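Local coordinates for protein chintase (Rhizomucor miehei, PDB 5YUQ) that hydrolyses chitin as a family 18 glycoside hydrolase of a thermophilic fungus, with its active site in a tunnel, at residues T151-L165 against T209-I223. Sequence-based numbering, arbitrary orientation. Where two conformers were deposited one is given.
Sequences TAPFNDENQQPSTKL and TSGNDAVKAWIAAGI
W218, on helix 211-220, meets the 151-165 loop of this family 18 TIM barrel with both a face and an edge, a compact example of how one indole can serve two neighbouring residues of an irregular segment at once. The CA of P153 lies over one indole face, 3.6 Å from the centroid of the six-membered ring and 16° off the normal, a CH-pi contact. The next residue, F154, receives the indole edge: W218 CH2 points at the centre of the phenyl face in a T-shaped pair, planes at 90°. The indole's CG stands anti to the carbonyl carbon (chi1 -77°), which brings the ring over to the loop, and NE1 is held by P150 O, which helps fix its rotation. V149 and I178 of barrel strands 144-149 and 175-178 also touch W218. Just past the helix end, A221 CB packs on P153 CG at 3.6 Å, while L165 CD1 touches both W218 CZ3 and I223 CD1. At the helix start, one water bridges T151 O and T209 OG1. A Schellman motif with G222 at positive phi ends the helix, and the carbonyl of the preceding residue, A221 O, accepts L165 N at 2.8 Å, in the carbonyl plane.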
loop_
_atom_site.group_PDB
_atom_site.type_symbol
_atom_site.label_atom_id
_atom_site.label_comp_id
_atom_site.label_asym_id
_atom_site.label_seq_id
_atom_site.Cartn_x
_atom_site.Cartn_y
_atom_site.Cartn_z
ATOM N N THR A 151 3.808 -2.169 -8.057
ATOM C CA THR A 151 3.036 -1.893 -9.269
ATOM C C THR A 151 3.502 -2.705 -10.487
ATOM O O THR A 151 2.951 -2.570 -11.579
ATOM C CB THR A 151 3.059 -0.396 -9.586
ATOM O OG1 THR A 151 4.404 0.082 -9.462
ATOM C CG2 THR A 151 2.168 0.363 -8.603
ATOM N N ALA A 152 4.512 -3.543 -10.293
ATOM C CA ALA A 152 4.918 -4.491 -11.322
ATOM C C ALA A 152 5.211 -5.816 -10.648
ATOM O O ALA A 152 5.576 -5.846 -9.471
ATOM C CB ALA A 152 6.155 -3.980 -12.060
ATOM N N PRO A 153 5.073 -6.899 -11.409
ATOM C CA PRO A 153 5.332 -8.212 -10.818
ATOM C C PRO A 153 6.662 -8.376 -10.099
ATOM O O PRO A 153 7.615 -7.760 -10.491
ATOM C CB PRO A 153 5.223 -9.181 -12.022
ATOM C CG PRO A 153 4.316 -8.528 -12.938
ATOM C CD PRO A 153 4.468 -6.991 -12.719
ATOM N N PHE A 154 6.711 -9.245 -9.107
ATOM C CA PHE A 154 7.912 -9.461 -8.301
ATOM C C PHE A 154 9.169 -9.646 -9.141
ATOM O O PHE A 154 9.135 -10.281 -10.203
ATOM C CB PHE A 154 7.745 -10.710 -7.449
ATOM C CG PHE A 154 6.630 -10.628 -6.449
ATOM C CD1 PHE A 154 6.540 -9.557 -5.569
ATOM C CD2 PHE A 154 5.681 -11.641 -6.377
ATOM C CE1 PHE A 154 5.504 -9.501 -4.636
ATOM C CE2 PHE A 154 4.658 -11.594 -5.450
ATOM C CZ PHE A 154 4.574 -10.530 -4.577
ATOM N N ASN A 155 10.274 -9.100 -8.645
ATOM C CA ASN A 155 11.559 -9.191 -9.337
ATOM C C ASN A 155 12.076 -10.605 -9.506
ATOM O O ASN A 155 11.990 -11.433 -8.599
ATOM C CB ASN A 155 12.623 -8.382 -8.602
ATOM C CG ASN A 155 12.458 -6.896 -8.782
ATOM O OD1 ASN A 155 11.640 -6.437 -9.585
ATOM N ND2 ASN A 155 13.251 -6.124 -8.047
ATOM N N ASP A 156 12.658 -10.863 -10.671
ATOM C CA ASP A 156 13.285 -12.151 -10.912
ATOM C C ASP A 156 14.715 -12.160 -10.381
ATOM O O ASP A 156 15.110 -11.279 -9.606
ATOM C CB ASP A 156 13.221 -12.532 -12.396
ATOM C CG ASP A 156 14.002 -11.591 -13.291
ATOM O OD1 ASP A 156 14.873 -10.835 -12.809
ATOM O OD2 ASP A 156 13.748 -11.624 -14.513
ATOM N N GLU A 157 15.482 -13.152 -10.813
ATOM C CA GLU A 157 16.845 -13.342 -10.334
ATOM C C GLU A 157 17.763 -12.184 -10.710
ATOM O O GLU A 157 18.808 -12.000 -10.094
ATOM C CB GLU A 157 17.425 -14.656 -10.884
ATOM C CG GLU A 157 16.695 -15.935 -10.466
ATOM C CD GLU A 157 15.478 -16.250 -11.325
ATOM O OE1 GLU A 157 15.134 -15.443 -12.230
ATOM O OE2 GLU A 157 14.861 -17.320 -11.086
ATOM N N ASN A 158 17.365 -11.402 -11.709
ATOM C CA ASN A 158 18.174 -10.280 -12.182
ATOM C C ASN A 158 17.593 -8.936 -11.774
ATOM O O ASN A 158 17.945 -7.890 -12.337
ATOM C CB ASN A 158 18.330 -10.359 -13.701
ATOM C CG ASN A 158 18.956 -11.662 -14.142
ATOM O OD1 ASN A 158 18.433 -12.364 -15.015
ATOM N ND2 ASN A 158 20.079 -12.007 -13.520
ATOM N N GLN A 159 16.698 -8.979 -10.786
ATOM C CA GLN A 159 16.034 -7.786 -10.259
ATOM C C GLN A 159 15.174 -7.086 -11.301
ATOM O O GLN A 159 14.972 -5.878 -11.242
ATOM C CB GLN A 159 17.041 -6.808 -9.631
ATOM C CG GLN A 159 17.839 -7.379 -8.466
ATOM C CD GLN A 159 18.578 -6.303 -7.694
ATOM O OE1 GLN A 159 18.739 -5.177 -8.171
ATOM N NE2 GLN A 159 19.016 -6.640 -6.487
ATOM N N GLN A 160 14.665 -7.851 -12.247
ATOM C CA GLN A 160 13.808 -7.338 -13.226
ATOM C C GLN A 160 12.367 -7.819 -12.960
ATOM O O GLN A 160 12.213 -8.964 -12.631
ATOM C CB GLN A 160 14.155 -7.781 -14.592
ATOM C CG GLN A 160 15.582 -7.430 -14.989
ATOM C CD GLN A 160 15.868 -5.914 -14.971
ATOM O OE1 GLN A 160 16.822 -5.486 -14.420
ATOM N NE2 GLN A 160 15.035 -5.178 -15.581
ATOM N N PRO A 161 11.359 -6.956 -13.128
ATOM C CA PRO A 161 10.003 -7.471 -12.887
ATOM C C PRO A 161 9.707 -8.689 -13.756
ATOM O O PRO A 161 10.006 -8.691 -14.960
ATOM C CB PRO A 161 9.109 -6.314 -13.329
ATOM C CG PRO A 161 9.956 -5.091 -13.073
ATOM C CD PRO A 161 11.363 -5.514 -13.430
ATOM N N SER A 162 9.133 -9.718 -13.145
ATOM C CA SER A 162 8.800 -10.939 -13.857
ATOM C C SER A 162 7.778 -10.666 -14.965
ATOM O O SER A 162 6.847 -9.880 -14.784
ATOM C CB SER A 162 8.281 -11.979 -12.865
ATOM O OG SER A 162 9.291 -12.329 -11.923
ATOM N N THR A 163 7.973 -11.294 -16.123
ATOM C CA THR A 163 7.033 -11.146 -17.230
ATOM C C THR A 163 6.163 -12.390 -17.321
ATOM O O THR A 163 5.168 -12.416 -18.040
ATOM C CB THR A 163 7.755 -10.904 -18.571
ATOM O OG1 THR A 163 8.641 -11.989 -18.838
ATOM C CG2 THR A 163 8.549 -9.604 -18.525
ATOM N N LYS A 164 6.543 -13.414 -16.567
ATOM C CA LYS A 164 5.786 -14.659 -16.508
ATOM C C LYS A 164 5.947 -15.279 -15.131
ATOM O O LYS A 164 6.987 -15.865 -14.834
ATOM C CB LYS A 164 6.305 -15.640 -17.567
ATOM C CG LYS A 164 5.789 -17.074 -17.434
ATOM C CD LYS A 164 4.443 -17.267 -18.106
ATOM C CE LYS A 164 4.121 -18.753 -18.289
ATOM N NZ LYS A 164 4.037 -19.482 -16.986
ATOM N N LEU A 165 4.930 -15.137 -14.280
ATOM C CA LEU A 165 4.979 -15.746 -12.959
ATOM C C LEU A 165 4.641 -17.233 -13.016
ATOM O O LEU A 165 3.763 -17.654 -13.776
ATOM C CB LEU A 165 3.999 -15.057 -12.017
ATOM C CG LEU A 165 4.340 -13.617 -11.645
ATOM C CD1 LEU A 165 3.133 -12.962 -10.989
ATOM C CD2 LEU A 165 5.522 -13.622 -10.705
ATOM N N THR A 209 3.894 4.401 -14.494
ATOM C CA THR A 209 2.918 3.424 -14.026
ATOM C C THR A 209 1.740 4.092 -13.332
ATOM O O THR A 209 1.716 5.306 -13.151
ATOM C CB THR A 209 3.570 2.334 -13.127
ATOM O OG1 THR A 209 2.626 1.280 -12.896
ATOM C CG2 THR A 209 4.016 2.921 -11.791
ATOM N N SER A 210 0.765 3.277 -12.954
ATOM C CA SER A 210 -0.501 3.752 -12.431
ATOM C C SER A 210 -1.275 2.517 -12.019
ATOM O O SER A 210 -0.789 1.393 -12.188
ATOM C CB SER A 210 -1.281 4.474 -13.520
ATOM O OG SER A 210 -1.603 3.571 -14.576
ATOM N N GLY A 211 -2.479 2.719 -11.488
ATOM C CA GLY A 211 -3.348 1.602 -11.157
ATOM C C GLY A 211 -3.592 0.738 -12.384
ATOM O O GLY A 211 -3.446 -0.484 -12.341
ATOM N N ASN A 212 -3.950 1.383 -13.487
ATOM C CA ASN A 212 -4.210 0.671 -14.730
ATOM C C ASN A 212 -2.995 -0.086 -15.245
ATOM O O ASN A 212 -3.095 -1.261 -15.590
ATOM C CB ASN A 212 -4.733 1.636 -15.800
ATOM C CG ASN A 212 -4.862 0.980 -17.164
ATOM O OD1 ASN A 212 -5.651 0.049 -17.344
ATOM N ND2 ASN A 212 -4.096 1.472 -18.132
ATOM N N ASP A 213 -1.841 0.574 -15.299
ATOM C CA ASP A 213 -0.635 -0.079 -15.804
ATOM C C ASP A 213 -0.229 -1.247 -14.916
ATOM O O ASP A 213 0.199 -2.297 -15.402
ATOM C CB ASP A 213 0.514 0.927 -15.918
ATOM C CG ASP A 213 0.283 1.944 -17.011
ATOM O OD1 ASP A 213 0.465 1.598 -18.196
ATOM O OD2 ASP A 213 -0.071 3.094 -16.689
ATOM N N ALA A 214 -0.386 -1.068 -13.609
ATOM C CA ALA A 214 -0.052 -2.123 -12.661
ATOM C C ALA A 214 -0.960 -3.341 -12.843
ATOM O O ALA A 214 -0.485 -4.480 -12.892
ATOM C CB ALA A 214 -0.150 -1.594 -11.227
ATOM N N VAL A 215 -2.263 -3.098 -12.928
ATOM C CA VAL A 215 -3.220 -4.177 -13.123
ATOM C C VAL A 215 -2.901 -4.910 -14.413
ATOM O O VAL A 215 -2.851 -6.143 -14.433
ATOM C CB VAL A 215 -4.664 -3.631 -13.139
ATOM C CG1 VAL A 215 -5.622 -4.636 -13.751
ATOM C CG2 VAL A 215 -5.092 -3.267 -11.730
ATOM N N LYS A 216 -2.639 -4.162 -15.479
ATOM C CA LYS A 216 -2.332 -4.794 -16.761
ATOM C C LYS A 216 -1.049 -5.605 -16.676
ATOM O O LYS A 216 -0.970 -6.697 -17.236
ATOM C CB LYS A 216 -2.223 -3.771 -17.892
ATOM C CG LYS A 216 -3.511 -3.026 -18.197
ATOM C CD LYS A 216 -4.674 -3.961 -18.412
ATOM C CE LYS A 216 -5.955 -3.186 -18.689
ATOM N NZ LYS A 216 -5.735 -2.146 -19.732
ATOM N N ALA A 217 -0.051 -5.085 -15.969
ATOM C CA ALA A 217 1.221 -5.790 -15.847
ATOM C C ALA A 217 1.067 -7.094 -15.075
ATOM O O ALA A 217 1.633 -8.118 -15.456
ATOM C CB ALA A 217 2.270 -4.906 -15.190
ATOM N N TRP A 218 0.277 -7.067 -14.000
ATOM C CA TRP A 218 0.078 -8.257 -13.173
ATOM C C TRP A 218 -0.773 -9.321 -13.901
ATOM O O TRP A 218 -0.515 -10.502 -13.765
ATOM C CB TRP A 218 -0.405 -7.963 -11.773
ATOM C CG TRP A 218 0.622 -7.473 -10.836
ATOM C CD1 TRP A 218 0.978 -6.130 -10.600
ATOM C CD2 TRP A 218 1.409 -8.233 -9.921
ATOM N NE1 TRP A 218 1.900 -6.067 -9.623
ATOM C CE2 TRP A 218 2.207 -7.334 -9.192
ATOM C CE3 TRP A 218 1.547 -9.587 -9.658
ATOM C CZ2 TRP A 218 3.070 -7.744 -8.241
ATOM C CZ3 TRP A 218 2.376 -9.981 -8.735
ATOM C CH2 TRP A 218 3.146 -9.070 -7.996
ATOM N N ILE A 219 -1.726 -8.859 -14.666
ATOM C CA ILE A 219 -2.525 -9.795 -15.462
ATOM C C ILE A 219 -1.656 -10.416 -16.555
ATOM O O ILE A 219 -1.695 -11.638 -16.780
ATOM C CB ILE A 219 -3.770 -9.117 -16.085
ATOM C CG1 ILE A 219 -4.784 -8.730 -14.994
ATOM C CG2 ILE A 219 -4.452 -10.047 -17.095
ATOM C CD1 ILE A 219 -5.973 -7.939 -15.508
ATOM N N ALA A 220 -0.853 -9.589 -17.218
ATOM C CA ALA A 220 0.008 -10.078 -18.298
ATOM C C ALA A 220 1.004 -11.132 -17.809
ATOM O O ALA A 220 1.384 -12.037 -18.560
ATOM C CB ALA A 220 0.737 -8.926 -18.974
ATOM N N ALA A 221 1.410 -11.026 -16.549
ATOM C CA ALA A 221 2.365 -11.968 -15.971
ATOM C C ALA A 221 1.706 -13.224 -15.402
ATOM O O ALA A 221 2.401 -14.128 -14.938
ATOM C CB ALA A 221 3.219 -11.283 -14.912
ATOM N N GLY A 222 0.378 -13.282 -15.424
ATOM C CA GLY A 222 -0.320 -14.520 -15.112
ATOM C C GLY A 222 -1.340 -14.499 -13.985
ATOM O O GLY A 222 -2.001 -15.498 -13.734
ATOM N N ILE A 223 -1.492 -13.378 -13.291
ATOM C CA ILE A 223 -2.474 -13.363 -12.213
ATOM C C ILE A 223 -3.843 -12.984 -12.768
ATOM O O ILE A 223 -3.992 -11.920 -13.371
ATOM C CB ILE A 223 -2.089 -12.385 -11.091
ATOM C CG1 ILE A 223 -0.666 -12.670 -10.594
ATOM C CG2 ILE A 223 -3.100 -12.480 -9.956
ATOM C CD1 ILE A 223 -0.397 -14.126 -10.189
HETATM O O HOH W 1 3.690 -1.141 -13.767
HETATM O O HOH W 2 2.866 -14.334 -18.734
#